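Local coordinates for viral structural protein 4 (Bombyx mori cytoplasmic polyhedrosis virus, PDB 6TZ0), which binds GTP and probably accompanies the viral RNA-dependent RNA polymerase in transcription inside the double-stranded RNA virus particle, at residues Lys444-Met449 with Tyr534-Pro539. Sequence-based numbering, arbitrary orientation.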
ATOM      1  N   LYS B 444      11.221 -35.733 -22.895  1.00 40.69           N
ATOM      2  CA  LYS B 444      10.213 -36.255 -23.806  1.00 40.69           C
ATOM      3  C   LYS B 444       8.819 -36.197 -23.196  1.00 40.69           C
ATOM      4  O   LYS B 444       7.838 -35.973 -23.912  1.00 40.69           O
ATOM      5  CB  LYS B 444      10.574 -37.689 -24.182  1.00 40.69           C
ATOM      6  CG  LYS B 444       9.745 -38.285 -25.291  1.00 40.69           C
ATOM      7  CD  LYS B 444      10.011 -37.568 -26.595  1.00 40.69           C
ATOM      8  CE  LYS B 444      11.452 -37.777 -27.030  1.00 40.69           C
ATOM      9  NZ  LYS B 444      11.725 -39.201 -27.365  1.00 40.69           N
ATOM     10  N   LYS B 445       8.713 -36.375 -21.878  1.00 37.37           N
ATOM     11  CA  LYS B 445       7.418 -36.283 -21.214  1.00 37.37           C
ATOM     12  C   LYS B 445       6.963 -34.837 -21.086  1.00 37.37           C
ATOM     13  O   LYS B 445       5.786 -34.532 -21.306  1.00 37.37           O
ATOM     14  CB  LYS B 445       7.494 -36.938 -19.841  1.00 37.37           C
ATOM     15  CG  LYS B 445       7.698 -38.432 -19.874  1.00 37.37           C
ATOM     16  CD  LYS B 445       7.746 -38.995 -18.473  1.00 37.37           C
ATOM     17  CE  LYS B 445       7.910 -40.488 -18.499  1.00 37.37           C
ATOM     18  NZ  LYS B 445       7.937 -41.055 -17.135  1.00 37.37           N
ATOM     19  N   ILE B 446       7.883 -33.940 -20.720  1.00 35.77           N
ATOM     20  CA  ILE B 446       7.564 -32.524 -20.552  1.00 35.77           C
ATOM     21  C   ILE B 446       7.172 -31.880 -21.882  1.00 35.77           C
ATOM     22  O   ILE B 446       6.302 -30.995 -21.920  1.00 35.77           O
ATOM     23  CB  ILE B 446       8.761 -31.829 -19.872  1.00 35.77           C
ATOM     24  CG1 ILE B 446       8.873 -32.290 -18.422  1.00 35.77           C
ATOM     25  CG2 ILE B 446       8.692 -30.317 -19.932  1.00 35.77           C
ATOM     26  CD1 ILE B 446      10.129 -31.821 -17.744  1.00 35.77           C
ATOM     27  N   LYS B 447       7.739 -32.361 -22.994  1.00 38.69           N
ATOM     28  CA  LYS B 447       7.358 -31.861 -24.312  1.00 38.69           C
ATOM     29  C   LYS B 447       5.903 -32.188 -24.648  1.00 38.69           C
ATOM     30  O   LYS B 447       5.246 -31.424 -25.362  1.00 38.69           O
ATOM     31  CB  LYS B 447       8.308 -32.440 -25.361  1.00 38.69           C
ATOM     32  CG  LYS B 447       8.141 -31.910 -26.773  1.00 38.69           C
ATOM     33  CD  LYS B 447       9.212 -32.470 -27.695  1.00 38.69           C
ATOM     34  CE  LYS B 447       8.959 -32.083 -29.146  1.00 38.69           C
ATOM     35  NZ  LYS B 447       9.086 -30.615 -29.354  1.00 38.69           N
ATOM     36  N   MET B 448       5.372 -33.283 -24.109  1.00 37.16           N
ATOM     37  CA  MET B 448       3.972 -33.641 -24.287  1.00 37.16           C
ATOM     38  C   MET B 448       3.064 -32.966 -23.268  1.00 37.16           C
ATOM     39  O   MET B 448       1.914 -32.624 -23.583  1.00 37.16           O
ATOM     40  CB  MET B 448       3.819 -35.156 -24.178  1.00 37.16           C
ATOM     41  CG  MET B 448       4.663 -35.914 -25.165  1.00 37.16           C
ATOM     42  SD  MET B 448       4.576 -37.681 -24.870  1.00 37.16           S
ATOM     43  CE  MET B 448       2.923 -37.992 -25.449  1.00 37.16           C
ATOM     44  N   MET B 449       3.563 -32.757 -22.051  1.00 34.28           N
ATOM     45  CA  MET B 449       2.786 -32.046 -21.046  1.00 34.28           C
ATOM     46  C   MET B 449       2.615 -30.575 -21.388  1.00 34.28           C
ATOM     47  O   MET B 449       1.646 -29.962 -20.939  1.00 34.28           O
ATOM     48  CB  MET B 449       3.439 -32.174 -19.677  1.00 34.28           C
ATOM     49  CG  MET B 449       3.507 -33.585 -19.181  1.00 34.28           C
ATOM     50  SD  MET B 449       4.361 -33.718 -17.616  1.00 34.28           S
ATOM     51  CE  MET B 449       4.621 -35.477 -17.581  1.00 34.28           C
ATOM     52  N   TYR B 534      -1.042 -32.984 -13.974  1.00 27.00           N
ATOM     53  CA  TYR B 534      -1.645 -32.250 -12.871  1.00 27.00           C
ATOM     54  C   TYR B 534      -0.670 -32.065 -11.722  1.00 27.00           C
ATOM     55  O   TYR B 534      -0.715 -31.033 -11.049  1.00 27.00           O
ATOM     56  CB  TYR B 534      -2.897 -32.972 -12.385  1.00 27.00           C
ATOM     57  CG  TYR B 534      -4.039 -32.986 -13.366  1.00 27.00           C
ATOM     58  CD1 TYR B 534      -4.136 -32.038 -14.373  1.00 27.00           C
ATOM     59  CD2 TYR B 534      -5.005 -33.977 -13.304  1.00 27.00           C
ATOM     60  CE1 TYR B 534      -5.175 -32.067 -15.269  1.00 27.00           C
ATOM     61  CE2 TYR B 534      -6.039 -34.017 -14.198  1.00 27.00           C
ATOM     62  CZ  TYR B 534      -6.122 -33.061 -15.178  1.00 27.00           C
ATOM     63  OH  TYR B 534      -7.162 -33.098 -16.069  1.00 27.00           O
ATOM     64  N   TYR B 535       0.217 -33.041 -11.494  1.00 26.44           N
ATOM     65  CA  TYR B 535       1.288 -32.871 -10.519  1.00 26.44           C
ATOM     66  C   TYR B 535       2.226 -31.746 -10.922  1.00 26.44           C
ATOM     67  O   TYR B 535       2.653 -30.953 -10.076  1.00 26.44           O
ATOM     68  CB  TYR B 535       2.068 -34.175 -10.360  1.00 26.44           C
ATOM     69  CG  TYR B 535       3.278 -34.030  -9.471  1.00 26.44           C
ATOM     70  CD1 TYR B 535       3.138 -33.918  -8.099  1.00 26.44           C
ATOM     71  CD2 TYR B 535       4.559 -33.994 -10.006  1.00 26.44           C
ATOM     72  CE1 TYR B 535       4.234 -33.774  -7.286  1.00 26.44           C
ATOM     73  CE2 TYR B 535       5.658 -33.845  -9.200  1.00 26.44           C
ATOM     74  CZ  TYR B 535       5.490 -33.735  -7.841  1.00 26.44           C
ATOM     75  OH  TYR B 535       6.587 -33.593  -7.027  1.00 26.44           O
ATOM     76  N   ARG B 536       2.545 -31.654 -12.214  1.00 27.22           N
ATOM     77  CA  ARG B 536       3.374 -30.563 -12.708  1.00 27.22           C
ATOM     78  C   ARG B 536       2.667 -29.215 -12.598  1.00 27.22           C
ATOM     79  O   ARG B 536       3.329 -28.176 -12.575  1.00 27.22           O
ATOM     80  CB  ARG B 536       3.797 -30.879 -14.150  1.00 27.22           C
ATOM     81  CG  ARG B 536       4.772 -29.918 -14.825  1.00 27.22           C
ATOM     82  CD  ARG B 536       5.288 -30.503 -16.124  1.00 27.22           C
ATOM     83  NE  ARG B 536       6.172 -29.599 -16.847  1.00 27.22           N
ATOM     84  CZ  ARG B 536       5.780 -28.816 -17.842  1.00 27.22           C
ATOM     85  NH1 ARG B 536       4.522 -28.840 -18.242  1.00 27.22           N
ATOM     86  NH2 ARG B 536       6.646 -28.018 -18.443  1.00 27.22           N
ATOM     87  N   LEU B 537       1.343 -29.200 -12.484  1.00 25.93           N
ATOM     88  CA  LEU B 537       0.641 -27.943 -12.271  1.00 25.93           C
ATOM     89  C   LEU B 537       0.182 -27.708 -10.833  1.00 25.93           C
ATOM     90  O   LEU B 537      -0.399 -26.657 -10.561  1.00 25.93           O
ATOM     91  CB  LEU B 537      -0.561 -27.860 -13.199  1.00 25.93           C
ATOM     92  CG  LEU B 537      -0.294 -27.737 -14.683  1.00 25.93           C
ATOM     93  CD1 LEU B 537      -1.606 -27.840 -15.385  1.00 25.93           C
ATOM     94  CD2 LEU B 537       0.380 -26.411 -14.960  1.00 25.93           C
ATOM     95  N   LEU B 538       0.418 -28.637  -9.910  1.00 24.25           N
ATOM     96  CA  LEU B 538      -0.056 -28.509  -8.530  1.00 24.25           C
ATOM     97  C   LEU B 538       1.091 -28.652  -7.540  1.00 24.25           C
ATOM     98  O   LEU B 538       1.476 -29.780  -7.188  1.00 24.25           O
ATOM     99  CB  LEU B 538      -1.138 -29.538  -8.220  1.00 24.25           C
ATOM    100  CG  LEU B 538      -1.799 -29.615  -6.835  1.00 24.25           C
ATOM    101  CD1 LEU B 538      -2.608 -28.385  -6.517  1.00 24.25           C
ATOM    102  CD2 LEU B 538      -2.667 -30.846  -6.710  1.00 24.25           C
ATOM    103  N   PRO B 539       1.661 -27.555  -7.068  1.00 24.72           N
ATOM    104  CA  PRO B 539       2.563 -27.605  -5.918  1.00 24.72           C
ATOM    105  C   PRO B 539       1.768 -27.699  -4.621  1.00 24.72           C
ATOM    106  O   PRO B 539       0.542 -27.749  -4.613  1.00 24.72           O
ATOM    107  CB  PRO B 539       3.305 -26.276  -5.995  1.00 24.72           C
ATOM    108  CG  PRO B 539       3.120 -25.814  -7.355  1.00 24.72           C
ATOM    109  CD  PRO B 539       1.798 -26.291  -7.798  1.00 24.72           C
TER
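Arg-536 reaches from helix 524-537 to helix 442-457 and lays its side chain against Ile-446 and Met-449, one helical turn apart. The nearest CA pair, Met-449 and Arg-536, is separated by 8.5 Å, a gap bridged by an arginine chain with CG anti to the backbone N (chi1 -175°) and extended on to NE. Met-449 meets the shaft, its SD 3.7 Å from CD of Arg-536, the two chains passing aslant; its CB also lies 3.8 Å from Arg-536 NH1. Ile-446 runs nearly perpendicular to the arginine, and its methyl branch CG2 lies 3.4 Å from Arg-536 NH2. CG2 of Ile-446 and CB of Met-449 both approach the guanidinium obliquely. Between the segments the contact is van der Waals packing of aliphatic and thioether groups on the arginine, burying only 162 Å², whereas the charge is answered just beyond, where Asp-450 OD1 forms a salt bridge with Arg-536 NH2. Thr-367 of the polymerase chain also packs on Arg-536. Lys-355, which binds GTP in another structure of this protein, is about 11 Å away, side chain to side chain. This is helix-helix packing through an arginine, near the nucleotide site of a domain whose parallel sheet and Walker A sequence are consistent with a P-loop NTPase fold.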